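Local coordinates for putative membrane anchored protein (Corynebacterium diphtheriae, PDB 3LSO), which is of unknown function but is probably tethered to the cell membrane, with an elongated part built from beta strands, at residues Pro293-Thr296 / Asp297-Gly301; Lys315-Pro318 / Gly319-Val322; Gly395-Asp399 / Thr400-Val404. All coordinates share one frame; numbering follows the deposited sequence.

In the fold
The three contacts follow one another along the later part of the chain without overlapping, each being a local turn or strand entry. Contact 1 leads into strand 298-303, at the edge of an antiparallel four-stranded sheet. Contact 2 joins strand 314-316 to strand 321-329, the neighbour of 298-303 in that sheet. Contact 3 connects strands 394-398 and 403-404, which both pair with strand 335-343 in a second, mixed sheet that also takes in 314-316. Centre to centre, contacts 1 and 3 are about 18 Å apart, contacts 1 and 2 about 28 Å, and contacts 2 and 3 about 32 Å. Contact 2 thus reaches both sheets, sharing one with each of the others, though none touches another.

Contact 1 (Pro293-Thr296 / Asp297-Gly301); sequences PEDT and DSYTG
Asp295 reaches forward along the chain to Asp297 and Tyr299, gripping one with each carboxylate oxygen. From CB the side chain swings anti to its own backbone N (chi1 -161°), which carries CG to the edge of the Tyr299 ring, in the ring plane and 3.3 Å from Tyr299 OH. The carboxylate itself stands nearly upright against that ring, the two planes 85° apart. Beyond CG, OD2 accepts a short hydrogen bond from the phenol, 2.5 Å from Tyr299 OH, a length not to be over-read at this resolution. OD1 turns to the backbone instead and takes a weak bond from Asp297 N at 3.1 Å, bent to 135° at the hydrogen, as in an Asx turn. The turn delivers the chain into strand 298-303, whose Tyr299 packs on Met431 and Val433 of strand 425-435, which belongs to a different sheet from strand 298-303. Asp295 OD1 and Asp297 OD2 come within 3.9 Å of each other, the carboxylate planes almost perpendicular; Lys435 forms salt bridges with both, which probably offsets their charge, and also bonds to Tyr299 OH. Asp297 OD2 has Tyr436 OH as a further partner, and Thr296 OG1 bonds to Tyr436 OH as well.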
loop_
_atom_site.group_PDB
_atom_site.type_symbol
_atom_site.label_atom_id
_atom_site.label_comp_id
_atom_site.label_asym_id
_atom_site.label_seq_id
_atom_site.Cartn_x
_atom_site.Cartn_y
_atom_site.Cartn_z
ATOM N N PRO B 293 5.102 31.313 -11.651
ATOM C CA PRO B 293 5.667 30.462 -12.723
ATOM C C PRO B 293 6.976 30.991 -13.271
ATOM O O PRO B 293 7.796 30.218 -13.765
ATOM C CB PRO B 293 4.568 30.448 -13.800
ATOM C CG PRO B 293 3.312 30.663 -13.031
ATOM C CD PRO B 293 3.690 31.653 -11.920
ATOM N N GLU B 294 7.188 32.290 -13.159
ATOM C CA GLU B 294 8.402 32.855 -13.715
ATOM C C GLU B 294 9.558 32.859 -12.729
ATOM O O GLU B 294 10.652 33.297 -13.068
ATOM C CB GLU B 294 8.166 34.229 -14.363
ATOM C CG GLU B 294 7.602 35.312 -13.451
ATOM C CD GLU B 294 6.083 35.211 -13.192
ATOM O OE1 GLU B 294 5.421 34.199 -13.582
ATOM O OE2 GLU B 294 5.558 36.175 -12.575
ATOM N N ASP B 295 9.313 32.354 -11.518
ATOM C CA ASP B 295 10.369 32.069 -10.559
ATOM C C ASP B 295 11.159 30.789 -10.929
ATOM O O ASP B 295 10.760 29.644 -10.618
ATOM C CB ASP B 295 9.769 31.979 -9.174
ATOM C CG ASP B 295 10.800 32.150 -8.073
ATOM O OD1 ASP B 295 12.008 31.888 -8.327
ATOM O OD2 ASP B 295 10.382 32.545 -6.949
ATOM N N THR B 296 12.277 30.993 -11.619
ATOM C CA THR B 296 13.128 29.883 -12.027
ATOM C C THR B 296 13.845 29.251 -10.837
ATOM O O THR B 296 14.321 28.125 -10.910
ATOM C CB THR B 296 14.188 30.301 -13.073
ATOM O OG1 THR B 296 14.825 31.519 -12.658
ATOM C CG2 THR B 296 13.561 30.509 -14.393
ATOM N N ASP B 297 13.930 29.971 -9.738
ATOM C CA ASP B 297 14.636 29.442 -8.592
ATOM C C ASP B 297 13.822 28.429 -7.810
ATOM O O ASP B 297 12.715 28.104 -8.177
ATOM C CB ASP B 297 15.124 30.579 -7.723
ATOM C CG ASP B 297 16.011 31.492 -8.483
ATOM O OD1 ASP B 297 16.914 30.982 -9.194
ATOM O OD2 ASP B 297 15.778 32.706 -8.416
ATOM N N SER B 298 14.391 27.884 -6.758
ATOM C CA SER B 298 13.598 27.031 -5.909
ATOM C C SER B 298 14.031 27.242 -4.455
ATOM O O SER B 298 15.069 27.866 -4.226
ATOM C CB SER B 298 13.634 25.574 -6.394
ATOM O OG SER B 298 14.782 24.897 -5.933
ATOM N N TYR B 299 13.213 26.772 -3.508
ATOM C CA TYR B 299 13.363 27.100 -2.103
ATOM C C TYR B 299 13.362 25.876 -1.187
ATOM O O TYR B 299 12.779 24.834 -1.488
ATOM C CB TYR B 299 12.216 28.029 -1.679
ATOM C CG TYR B 299 12.106 29.256 -2.527
ATOM C CD1 TYR B 299 11.656 29.170 -3.822
ATOM C CD2 TYR B 299 12.455 30.511 -2.023
ATOM C CE1 TYR B 299 11.576 30.279 -4.626
ATOM C CE2 TYR B 299 12.386 31.653 -2.819
ATOM C CZ TYR B 299 11.941 31.520 -4.129
ATOM O OH TYR B 299 11.846 32.611 -4.967
ATOM N N THR B 300 13.992 26.032 -0.032
ATOM C CA THR B 300 13.924 25.049 1.052
ATOM C C THR B 300 13.895 25.818 2.405
ATOM O O THR B 300 13.852 27.072 2.422
ATOM C CB THR B 300 15.077 24.002 0.977
ATOM O OG1 THR B 300 14.971 23.098 2.075
ATOM C CG2 THR B 300 16.412 24.652 1.092
ATOM N N GLY B 301 13.907 25.087 3.523
ATOM C CA GLY B 301 13.824 25.725 4.810
ATOM C C GLY B 301 14.059 24.755 5.936
ATOM O O GLY B 301 14.388 23.591 5.702
#

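Contact 2 (Lys315-Pro318 / Gly319-Val322); sequences KVMP and GEKV
Glu320 OE1 accepts a weak hydrogen bond from Met317 N, 3.3 Å long and bent to 131° at the hydrogen. The glutamate gets there by reaching across the mouth of the turn: its CB points toward 315-318, CG lies anti to the backbone N (chi1 165°), and the chain runs extended from there to the carboxylate. On the way Glu320 CB passes 3.2 Å from Met317 O. That carbonyl in turn receives Glu320 N in a second weak bond, 3.5 Å, so main chain and side chain of Glu320 both hold on to Met317. Met317, deposited as selenomethionine, crosses the glutamate at a slant and its end leads away from the turn. Deeper in, Val316 CG1 meets Val322 CG1 at 4.4 Å, a loose apolar touch between two buried branches. Val316 also touches Phe451 of strand 440-453, and Val322 touches Phe416 of strand 410-417. Gly319 takes the third place of the bend with a positive phi of 117°. Met317 to Glu320 is thus a type II beta turn, with the backbone angle at Gly319 characteristic of it, here passing the chain from the sheet of strand 314-316 into that of strand 321-329.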
loop_
_atom_site.group_PDB
_atom_site.type_symbol
_atom_site.label_atom_id
_atom_site.label_comp_id
_atom_site.label_asym_id
_atom_site.label_seq_id
_atom_site.Cartn_x
_atom_site.Cartn_y
_atom_site.Cartn_z
ATOM N N LYS B 315 5.620 18.968 15.159
ATOM C CA LYS B 315 4.556 19.046 16.154
ATOM C C LYS B 315 4.896 20.192 17.101
ATOM O O LYS B 315 5.931 20.205 17.745
ATOM C CB LYS B 315 4.315 17.700 16.874
ATOM C CG LYS B 315 3.526 16.673 16.019
ATOM C CD LYS B 315 2.949 15.500 16.833
ATOM C CE LYS B 315 2.352 14.414 15.931
ATOM N NZ LYS B 315 3.400 13.488 15.346
ATOM N N VAL B 316 4.021 21.174 17.141
ATOM C CA VAL B 316 4.282 22.391 17.867
ATOM C C VAL B 316 3.051 22.726 18.694
ATOM O O VAL B 316 1.923 22.375 18.352
ATOM C CB VAL B 316 4.641 23.522 16.887
ATOM C CG1 VAL B 316 4.583 24.864 17.540
ATOM C CG2 VAL B 316 6.013 23.277 16.284
HETATM N N MSE B 317 3.284 23.424 19.790
HETATM C CA MSE B 317 2.288 23.641 20.808
HETATM C C MSE B 317 2.065 25.159 20.924
HETATM O O MSE B 317 3.014 25.935 20.808
HETATM C CB MSE B 317 2.902 23.084 22.056
HETATM C CG MSE B 317 1.960 22.782 23.118
HETATM SE SE MSE B 317 1.755 20.862 23.255
HETATM C CE MSE B 317 1.058 20.789 25.094
ATOM N N PRO B 318 0.807 25.612 21.106
ATOM C CA PRO B 318 0.683 27.076 21.178
ATOM C C PRO B 318 1.420 27.616 22.398
ATOM O O PRO B 318 1.388 27.002 23.458
ATOM C CB PRO B 318 -0.826 27.307 21.349
ATOM C CG PRO B 318 -1.476 26.042 20.982
ATOM C CD PRO B 318 -0.494 24.938 21.249
ATOM N N GLY B 319 2.071 28.757 22.237
ATOM C CA GLY B 319 2.767 29.456 23.307
ATOM C C GLY B 319 4.265 29.529 23.027
ATOM O O GLY B 319 4.970 30.434 23.481
ATOM N N GLU B 320 4.721 28.621 22.196
ATOM C CA GLU B 320 6.083 28.168 22.164
ATOM C C GLU B 320 6.961 28.969 21.174
ATOM O O GLU B 320 6.448 29.544 20.236
ATOM C CB GLU B 320 5.924 26.693 21.803
ATOM C CG GLU B 320 7.078 25.867 21.325
ATOM C CD GLU B 320 6.698 24.376 21.332
ATOM O OE1 GLU B 320 5.701 24.003 22.014
ATOM O OE2 GLU B 320 7.385 23.572 20.656
ATOM N N LYS B 321 8.271 29.044 21.414
ATOM C CA LYS B 321 9.197 29.801 20.546
ATOM C C LYS B 321 9.705 28.825 19.509
ATOM O O LYS B 321 9.853 27.658 19.814
ATOM C CB LYS B 321 10.367 30.415 21.346
ATOM C CG LYS B 321 10.039 31.734 22.116
ATOM C CD LYS B 321 11.158 32.220 23.102
ATOM C CE LYS B 321 11.018 33.736 23.466
ATOM N NZ LYS B 321 11.422 34.131 24.870
ATOM N N VAL B 322 9.910 29.264 18.273
ATOM C CA VAL B 322 10.475 28.392 17.235
ATOM C C VAL B 322 11.538 29.114 16.419
ATOM O O VAL B 322 11.507 30.336 16.297
ATOM C CB VAL B 322 9.424 27.846 16.239
ATOM C CG1 VAL B 322 8.325 27.095 16.957
ATOM C CG2 VAL B 322 8.854 28.959 15.353
#

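Contact 3 (Gly395-Asp399 / Thr400-Val404); sequences GFHSD and TSYSV
His397 and Tyr402 meet at their edges, with no stacking of one ring on the other. Their centroids are 5.9 Å apart and the planes are inclined at 53°, with Tyr402 CZ at the edge of the imidazole and in its plane. CG of Tyr402 lies anti to its carbonyl carbon (chi1 -78°), which turns the ring back to His397, and the two side chains run obliquely past each other. The spacing between the imidazole and the phenol oxygen is too tight in the model to be trusted in detail. Ser398 N approaches the edge of the tyrosine ring near its plane, 4.4 Å from Tyr402 CE1.

One residue on from His397, Ser398 points its CB toward 400-404, and OG accepts a nearly straight hydrogen bond from Thr400 N at 3.1 Å, which makes an ST turn. The hydroxyls Ser398 OG and Thr400 OG1 lie 3.0 Å apart. A modelled water lies beside the pair, close to both hydroxyls and donating to Ser401 O; its crowded distances leave its exact place doubtful. A second ST turn follows directly, Ser403 N giving its hydrogen to Ser401 OG at 3.0 Å.

Around the ring pair, Tyr338 meets Tyr402 edge-to-face. Tyr378 supplies its backbone N to Tyr402 OH and its carbonyl, more weakly, to His397 NE2. The polar ends of two buried rings are thereby satisfied by the main chain of one residue, while at the bend the hydroxyls of Ser398 and Ser401 each take up a backbone N-H.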
loop_
_atom_site.group_PDB
_atom_site.type_symbol
_atom_site.label_atom_id
_atom_site.label_comp_id
_atom_site.label_asym_id
_atom_site.label_seq_id
_atom_site.Cartn_x
_atom_site.Cartn_y
_atom_site.Cartn_z
ATOM N N GLY B 395 12.764 42.258 5.966
ATOM C CA GLY B 395 13.479 42.041 4.708
ATOM C C GLY B 395 14.855 42.681 4.617
ATOM O O GLY B 395 15.030 43.872 4.893
ATOM N N PHE B 396 15.815 41.891 4.170
ATOM C CA PHE B 396 17.228 42.226 4.257
ATOM C C PHE B 396 17.842 42.421 2.900
ATOM O O PHE B 396 17.512 41.696 1.961
ATOM C CB PHE B 396 17.946 41.068 4.930
ATOM C CG PHE B 396 17.563 40.874 6.377
ATOM C CD1 PHE B 396 18.320 41.470 7.400
ATOM C CD2 PHE B 396 16.461 40.075 6.719
ATOM C CE1 PHE B 396 17.978 41.279 8.746
ATOM C CE2 PHE B 396 16.111 39.869 8.054
ATOM C CZ PHE B 396 16.876 40.468 9.085
ATOM N N HIS B 397 18.738 43.386 2.782
ATOM C CA HIS B 397 19.407 43.645 1.526
ATOM C C HIS B 397 20.899 43.496 1.726
ATOM O O HIS B 397 21.446 43.956 2.712
ATOM C CB HIS B 397 19.142 45.073 1.079
ATOM C CG HIS B 397 17.756 45.323 0.581
ATOM N ND1 HIS B 397 16.662 45.296 1.413
ATOM C CD2 HIS B 397 17.289 45.665 -0.642
ATOM C CE1 HIS B 397 15.578 45.582 0.719
ATOM N NE2 HIS B 397 15.931 45.816 -0.528
ATOM N N SER B 398 21.577 42.880 0.780
ATOM C CA SER B 398 23.016 42.751 0.877
ATOM C C SER B 398 23.651 44.132 0.972
ATOM O O SER B 398 23.190 45.090 0.342
ATOM C CB SER B 398 23.530 42.037 -0.356
ATOM O OG SER B 398 24.937 42.161 -0.432
ATOM N N ASP B 399 24.712 44.257 1.754
ATOM C CA ASP B 399 25.394 45.545 1.818
ATOM C C ASP B 399 26.581 45.605 0.872
ATOM O O ASP B 399 27.425 46.481 0.980
ATOM C CB ASP B 399 25.776 45.918 3.253
ATOM C CG ASP B 399 26.778 44.945 3.883
ATOM O OD1 ASP B 399 27.032 43.840 3.324
ATOM O OD2 ASP B 399 27.316 45.292 4.961
ATOM N N THR B 400 26.648 44.662 -0.053
ATOM C CA THR B 400 27.570 44.750 -1.198
ATOM C C THR B 400 26.689 44.699 -2.439
ATOM O O THR B 400 25.522 45.096 -2.389
ATOM C CB THR B 400 28.564 43.588 -1.215
ATOM O OG1 THR B 400 27.823 42.370 -1.072
ATOM C CG2 THR B 400 29.536 43.700 -0.049
ATOM N N SER B 401 27.204 44.195 -3.545
ATOM C CA SER B 401 26.394 44.101 -4.732
ATOM C C SER B 401 25.215 43.162 -4.529
ATOM O O SER B 401 25.295 42.192 -3.764
ATOM C CB SER B 401 27.228 43.614 -5.910
ATOM O OG SER B 401 26.397 43.376 -7.037
ATOM N N TYR B 402 24.135 43.458 -5.247
ATOM C CA TYR B 402 22.968 42.584 -5.342
ATOM C C TYR B 402 23.236 41.332 -6.193
ATOM O O TYR B 402 22.316 40.522 -6.437
ATOM C CB TYR B 402 21.786 43.339 -5.979
ATOM C CG TYR B 402 21.026 44.296 -5.077
ATOM C CD1 TYR B 402 20.787 43.984 -3.753
ATOM C CD2 TYR B 402 20.535 45.505 -5.562
ATOM C CE1 TYR B 402 20.089 44.827 -2.932
ATOM C CE2 TYR B 402 19.826 46.348 -4.745
ATOM C CZ TYR B 402 19.614 46.001 -3.421
ATOM O OH TYR B 402 18.898 46.816 -2.561
ATOM N N SER B 403 24.455 41.167 -6.677
ATOM C CA SER B 403 24.733 39.980 -7.451
ATOM C C SER B 403 25.032 38.772 -6.564
ATOM O O SER B 403 25.851 38.831 -5.647
ATOM C CB SER B 403 25.857 40.239 -8.456
ATOM O OG SER B 403 25.342 40.936 -9.581
ATOM N N VAL B 404 24.355 37.670 -6.855
ATOM C CA VAL B 404 24.643 36.402 -6.228
ATOM C C VAL B 404 25.599 35.713 -7.164
ATOM O O VAL B 404 25.253 35.396 -8.294
ATOM C CB VAL B 404 23.364 35.621 -6.051
ATOM C CG1 VAL B 404 23.638 34.217 -5.467
ATOM C CG2 VAL B 404 22.419 36.425 -5.168
HETATM O O HOH W 1 26.147 40.654 -1.884
#